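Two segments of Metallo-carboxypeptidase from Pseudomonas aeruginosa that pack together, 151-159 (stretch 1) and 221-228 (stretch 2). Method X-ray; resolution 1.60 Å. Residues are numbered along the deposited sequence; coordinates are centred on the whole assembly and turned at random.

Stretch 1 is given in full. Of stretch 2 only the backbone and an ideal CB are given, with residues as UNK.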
ATOM      1  N   THR A 151       9.527 -16.458   4.349  1.00  8.36           N
ATOM      2  CA  THR A 151       8.346 -17.264   4.621  1.00  8.58           C
ATOM      3  C   THR A 151       7.492 -16.631   5.711  1.00  7.81           C
ATOM      4  O   THR A 151       7.967 -16.358   6.814  1.00  8.43           O
ATOM      5  CB  THR A 151       8.752 -18.686   5.046  1.00 10.46           C
ATOM      6  OG1 THR A 151       9.554 -19.275   4.015  1.00 12.69           O
ATOM      7  CG2 THR A 151       7.526 -19.549   5.280  1.00 10.31           C
ATOM      8  N   SER A 152       6.224 -16.393   5.389  1.00  7.14           N
ATOM      9  CA  SER A 152       5.298 -15.785   6.336  1.00  8.40           C
ATOM     10  C   SER A 152       4.919 -16.766   7.439  1.00  9.09           C
ATOM     11  O   SER A 152       5.222 -17.956   7.363  1.00  9.06           O
ATOM     12  CB  SER A 152       4.029 -15.337   5.613  1.00  7.78           C
ATOM     13  OG  SER A 152       3.269 -16.465   5.212  1.00  6.58           O
ATOM     14  N   VAL A 153       4.249 -16.261   8.465  1.00  8.60           N
ATOM     15  CA  VAL A 153       3.823 -17.102   9.574  1.00  7.66           C
ATOM     16  C   VAL A 153       3.058 -18.332   9.089  1.00  8.30           C
ATOM     17  O   VAL A 153       3.268 -19.445   9.591  1.00  8.63           O
ATOM     18  CB  VAL A 153       2.935 -16.304  10.550  1.00  8.02           C
ATOM     19  CG1 VAL A 153       2.326 -17.237  11.585  1.00  8.50           C
ATOM     20  CG2 VAL A 153       3.760 -15.223  11.228  1.00  7.83           C
ATOM     21  N   GLN A 154       2.189 -18.140   8.101  1.00  7.69           N
ATOM     22  CA  GLN A 154       1.388 -19.242   7.580  1.00  8.16           C
ATOM     23  C   GLN A 154       1.955 -19.947   6.347  1.00  8.51           C
ATOM     24  O   GLN A 154       1.243 -20.682   5.666  1.00  8.83           O
ATOM     25  CB  GLN A 154      -0.037 -18.762   7.303  1.00  9.31           C
ATOM     26  CG  GLN A 154      -0.712 -18.153   8.529  1.00  9.79           C
ATOM     27  CD  GLN A 154      -2.184 -17.895   8.305  1.00 11.45           C
ATOM     28  OE1 GLN A 154      -2.578 -17.391   7.258  1.00 11.02           O
ATOM     29  NE2 GLN A 154      -3.009 -18.237   9.295  1.00 10.46           N
ATOM     30  N   GLY A 155       3.230 -19.714   6.053  1.00  8.37           N
ATOM     31  CA  GLY A 155       3.858 -20.390   4.928  1.00  8.70           C
ATOM     32  C   GLY A 155       3.648 -19.853   3.526  1.00  7.96           C
ATOM     33  O   GLY A 155       3.589 -20.628   2.572  1.00  8.23           O
ATOM     34  N   ARG A 156       3.524 -18.538   3.392  1.00  6.52           N
ATOM     35  CA  ARG A 156       3.363 -17.927   2.079  1.00  6.87           C
ATOM     36  C   ARG A 156       4.682 -17.236   1.723  1.00  6.81           C
ATOM     37  O   ARG A 156       5.413 -16.789   2.609  1.00  9.05           O
ATOM     38  CB  ARG A 156       2.206 -16.923   2.096  1.00  6.66           C
ATOM     39  CG  ARG A 156       0.843 -17.575   2.320  1.00  7.10           C
ATOM     40  CD  ARG A 156      -0.302 -16.596   2.097  1.00  8.39           C
ATOM     41  NE  ARG A 156      -1.603 -17.261   2.156  1.00  9.15           N
ATOM     42  CZ  ARG A 156      -2.219 -17.614   3.282  1.00  9.67           C
ATOM     43  NH1 ARG A 156      -1.663 -17.358   4.459  1.00  9.28           N
ATOM     44  NH2 ARG A 156      -3.391 -18.235   3.227  1.00 12.63           N
ATOM     45  N   ASP A 157       4.992 -17.165   0.432  1.00  7.32           N
ATOM     46  CA  ASP A 157       6.239 -16.554  -0.027  1.00  7.88           C
ATOM     47  C   ASP A 157       6.335 -15.036   0.099  1.00  7.57           C
ATOM     48  O   ASP A 157       5.372 -14.321  -0.163  1.00  7.82           O
ATOM     49  CB  ASP A 157       6.501 -16.895  -1.499  1.00 10.16           C
ATOM     50  CG  ASP A 157       6.971 -18.321  -1.706  1.00 13.92           C
ATOM     51  OD1 ASP A 157       7.605 -18.873  -0.788  1.00 17.58           O
ATOM     52  OD2 ASP A 157       6.729 -18.874  -2.800  1.00 16.56           O
ATOM     53  N   ILE A 158       7.520 -14.566   0.483  1.00  8.28           N
ATOM     54  CA  ILE A 158       7.816 -13.136   0.574  1.00  9.02           C
ATOM     55  C   ILE A 158       8.985 -12.958  -0.402  1.00  8.42           C
ATOM     56  O   ILE A 158      10.147 -13.023  -0.005  1.00  8.09           O
ATOM     57  CB  ILE A 158       8.306 -12.708   1.981  1.00 10.21           C
ATOM     58  CG1 ILE A 158       7.331 -13.178   3.062  1.00 13.02           C
ATOM     59  CG2 ILE A 158       8.464 -11.195   2.027  1.00  8.90           C
ATOM     60  CD1 ILE A 158       5.988 -12.521   2.995  1.00 14.61           C
ATOM     61  N   GLU A 159       8.682 -12.751  -1.678  1.00  8.78           N
ATOM     62  CA  GLU A 159       9.739 -12.601  -2.675  1.00  8.56           C
ATOM     63  C   GLU A 159      10.504 -11.289  -2.612  1.00  9.27           C
ATOM     64  O   GLU A 159       9.917 -10.224  -2.436  1.00  8.06           O
ATOM     65  CB  GLU A 159       9.174 -12.754  -4.091  1.00 10.37           C
ATOM     66  CG  GLU A 159       8.538 -14.105  -4.367  1.00 11.75           C
ATOM     67  CD  GLU A 159       7.033 -14.081  -4.219  1.00 12.99           C
ATOM     68  OE1 GLU A 159       6.529 -13.288  -3.393  1.00 10.48           O
ATOM     69  OE2 GLU A 159       6.355 -14.863  -4.923  1.00 12.98           O
ATOM     70  N   UNK A 221       3.135  -8.664   3.544  1.00  4.44           N
ATOM     71  CA  UNK A 221       2.196  -9.338   4.446  1.00  5.78           C
ATOM     72  C   UNK A 221       1.159 -10.148   3.672  1.00  6.17           C
ATOM     73  O   UNK A 221      -0.029  -9.820   3.679  1.00  5.78           O
ATOM     74  CB  UNK A 221       1.494  -8.315   5.341  1.00  5.78           C
ATOM     75  N   UNK A 222       1.592 -11.222   2.995  1.00  5.65           N
ATOM     76  CA  UNK A 222       0.655 -12.049   2.228  1.00  6.16           C
ATOM     77  C   UNK A 222      -0.447 -12.686   3.066  1.00  6.69           C
ATOM     78  O   UNK A 222      -1.576 -12.824   2.593  1.00  6.37           O
ATOM     79  CB  UNK A 222       1.427 -13.153   1.504  1.00  6.16           C
ATOM     80  N   UNK A 223      -0.132 -13.075   4.301  1.00  6.96           N
ATOM     81  CA  UNK A 223      -1.141 -13.688   5.166  1.00  6.40           C
ATOM     82  C   UNK A 223      -2.258 -12.691   5.458  1.00  5.83           C
ATOM     83  O   UNK A 223      -3.437 -12.997   5.296  1.00  5.05           O
ATOM     84  CB  UNK A 223      -0.510 -14.179   6.471  1.00  6.40           C
ATOM     85  N   UNK A 224      -1.877 -11.497   5.898  1.00  4.87           N
ATOM     86  CA  UNK A 224      -2.867 -10.481   6.207  1.00  4.76           C
ATOM     87  C   UNK A 224      -3.710 -10.095   5.004  1.00  5.11           C
ATOM     88  O   UNK A 224      -4.920  -9.934   5.122  1.00  5.86           O
ATOM     89  CB  UNK A 224      -2.176  -9.238   6.770  1.00  4.76           C
ATOM     90  N   UNK A 225      -3.075  -9.931   3.848  1.00  5.45           N
ATOM     91  CA  UNK A 225      -3.805  -9.555   2.643  1.00  5.80           C
ATOM     92  C   UNK A 225      -4.845 -10.613   2.286  1.00  5.97           C
ATOM     93  O   UNK A 225      -6.024 -10.304   2.113  1.00  4.29           O
ATOM     94  CB  UNK A 225      -2.838  -9.348   1.476  1.00  5.80           C
ATOM     95  N   UNK A 226      -4.412 -11.866   2.198  1.00  5.86           N
ATOM     96  CA  UNK A 226      -5.321 -12.954   1.857  1.00  6.42           C
ATOM     97  C   UNK A 226      -6.510 -13.049   2.814  1.00  7.68           C
ATOM     98  O   UNK A 226      -7.639 -13.305   2.390  1.00  5.72           O
ATOM     99  CB  UNK A 226      -4.559 -14.281   1.849  1.00  6.42           C
ATOM    100  N   UNK A 227      -6.262 -12.847   4.104  1.00  5.76           N
ATOM    101  CA  UNK A 227      -7.332 -12.945   5.093  1.00  6.25           C
ATOM    102  C   UNK A 227      -8.196 -11.705   5.251  1.00  7.09           C
ATOM    103  O   UNK A 227      -9.081 -11.661   6.108  1.00  6.22           O
ATOM    104  CB  UNK A 227      -6.721 -13.287   6.453  1.00  6.25           C
ATOM    105  N   UNK A 228      -7.952 -10.701   4.418  1.00  6.99           N
ATOM    106  CA  UNK A 228      -8.742  -9.487   4.503  1.00  5.71           C
ATOM    107  C   UNK A 228      -8.499  -8.676   5.764  1.00  5.56           C
ATOM    108  O   UNK A 228      -9.397  -7.985   6.238  1.00  4.40           O
ATOM    109  CB  UNK A 228     -10.228  -9.841   4.411  1.00  5.71           C
TER

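Position 221 has phi/psi of -147/67, outside the helical region, and the backbone turns helical at the next residue. Its CB points away from stretch 1, with none of that stretch within 5.5 Å. This is an N-cap site, where Ser, Thr, Asp or Asn would suit because each can accept from a free amide of the first turn. The residue is Asn-221. Asn-221 OD1 accepts from the backbone N of residue 224 at 3.0 Å, capping the helix.

Position 222 opens the helix, with phi near -61, and its CB points toward stretch 1. The ideal CB lies 3.9 Å from Arg-156 CB and 4.8 Å from Ile-158 CD1, so the surroundings are largely aliphatic. A compact apolar residue such as Ala, Val or Pro would suit; proline is also well tolerated in a first turn, where its missing amide hydrogen costs no helical bond. The residue is Pro-222. Its CG sits 3.8 Å from Arg-156 CB and 4.0 Å from Ser-152 CB, while its CD lies 3.1 Å from Ile-158 CD1, a tight apolar contact.

Position 223 (-64/-51) sends its CB sideways, yet stretch 1 gathers donors around it. The ideal CB is 3.9 Å from Arg-156 NH1 and 4.6 Å from Ser-152 OG, and the amide of Gln-154 faces the same space from within the type I turn of Ser-152 to Gly-155. An acceptor is called for: Asp most naturally, with Asn a weaker neutral alternative and Glu possible if its longer chain can fold back. Asp-223 has chi1 in the m well, which carries the carboxylate into the turn. OD1 accepts from Ser-152 OG at 2.7 Å and forms a salt bridge with Arg-156 NH1 at 2.9 Å, near the guanidinium plane. OD2 takes the hydrogen bond from Gln-154 N at 2.9 Å and 158°. Ser-152 OG in turn accepts from Arg-156 N at 2.8 Å, tying the turn to the same network.

Positions 224 and 225 are helical and make no contact with stretch 1, which sets no side-chain preference at either. They are Gly-224, which supplies the capping amide, and Ala-225.

Position 226 (-57/-40) points its CB toward stretch 1, 4.2 Å from Arg-156 NE. A flat or aliphatic group could cover the guanidinium, so Phe, Tyr, Leu or Met would fit. In Phe-226, with chi1 of 178° (t), CB lies over one guanidinium face, and the ring's CD2 is 3.2 Å from Arg-156 NH2.

Position 227 (-82/4) also points toward stretch 1, but nothing there approaches its ideal CB within 5.5 Å, so many side chains fit, and only a longer one, polar or aromatic, could reach stretch 1. The ring of His-227 lies beside the Gln-154 side chain. Its ND1 makes a weak 3.2 Å hydrogen bond to Asp-223 O.

Position 228 has phi/psi of 69/29, and positive phi favours glycine, with Asn a lesser option. Gly-228 completes a Schellman motif, its N bonded to Ala-225 O at 3.0 Å.

Stretch 2 221-228: NPDGAFHG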
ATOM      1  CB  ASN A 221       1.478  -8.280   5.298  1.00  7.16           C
ATOM      2  CG  ASN A 221       0.931  -8.834   6.603  1.00  7.00           C
ATOM      3  OD1 ASN A 221       0.595 -10.018   6.713  1.00  5.51           O
ATOM      4  ND2 ASN A 221       0.817  -7.962   7.599  1.00  6.85           N
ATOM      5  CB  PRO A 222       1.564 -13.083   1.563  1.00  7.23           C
ATOM      6  CG  PRO A 222       2.717 -13.192   2.512  1.00  6.10           C
ATOM      7  CD  PRO A 222       2.963 -11.747   2.891  1.00  7.77           C
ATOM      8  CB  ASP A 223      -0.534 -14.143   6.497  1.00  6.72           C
ATOM      9  CG  ASP A 223       0.517 -15.220   6.331  1.00  5.43           C
ATOM     10  OD1 ASP A 223       0.620 -15.810   5.233  1.00  7.47           O
ATOM     11  OD2 ASP A 223       1.235 -15.482   7.319  1.00  7.11           O
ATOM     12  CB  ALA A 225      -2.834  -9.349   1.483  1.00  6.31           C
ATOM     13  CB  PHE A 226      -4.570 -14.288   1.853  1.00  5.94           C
ATOM     14  CG  PHE A 226      -5.447 -15.465   1.561  1.00  8.14           C
ATOM     15  CD1 PHE A 226      -5.879 -15.723   0.264  1.00  8.21           C
ATOM     16  CD2 PHE A 226      -5.874 -16.297   2.591  1.00  8.74           C
ATOM     17  CE1 PHE A 226      -6.731 -16.798  -0.003  1.00  9.17           C
ATOM     18  CE2 PHE A 226      -6.725 -17.370   2.335  1.00  9.82           C
ATOM     19  CZ  PHE A 226      -7.154 -17.620   1.037  1.00  9.17           C
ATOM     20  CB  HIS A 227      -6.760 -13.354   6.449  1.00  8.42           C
ATOM     21  CG  HIS A 227      -6.444 -14.814   6.540  1.00 10.09           C
ATOM     22  ND1 HIS A 227      -5.157 -15.296   6.638  1.00 11.86           N
ATOM     23  CD2 HIS A 227      -7.252 -15.899   6.486  1.00 10.89           C
ATOM     24  CE1 HIS A 227      -5.186 -16.617   6.640  1.00 12.71           C
ATOM     25  NE2 HIS A 227      -6.444 -17.008   6.548  1.00 15.04           N
TER
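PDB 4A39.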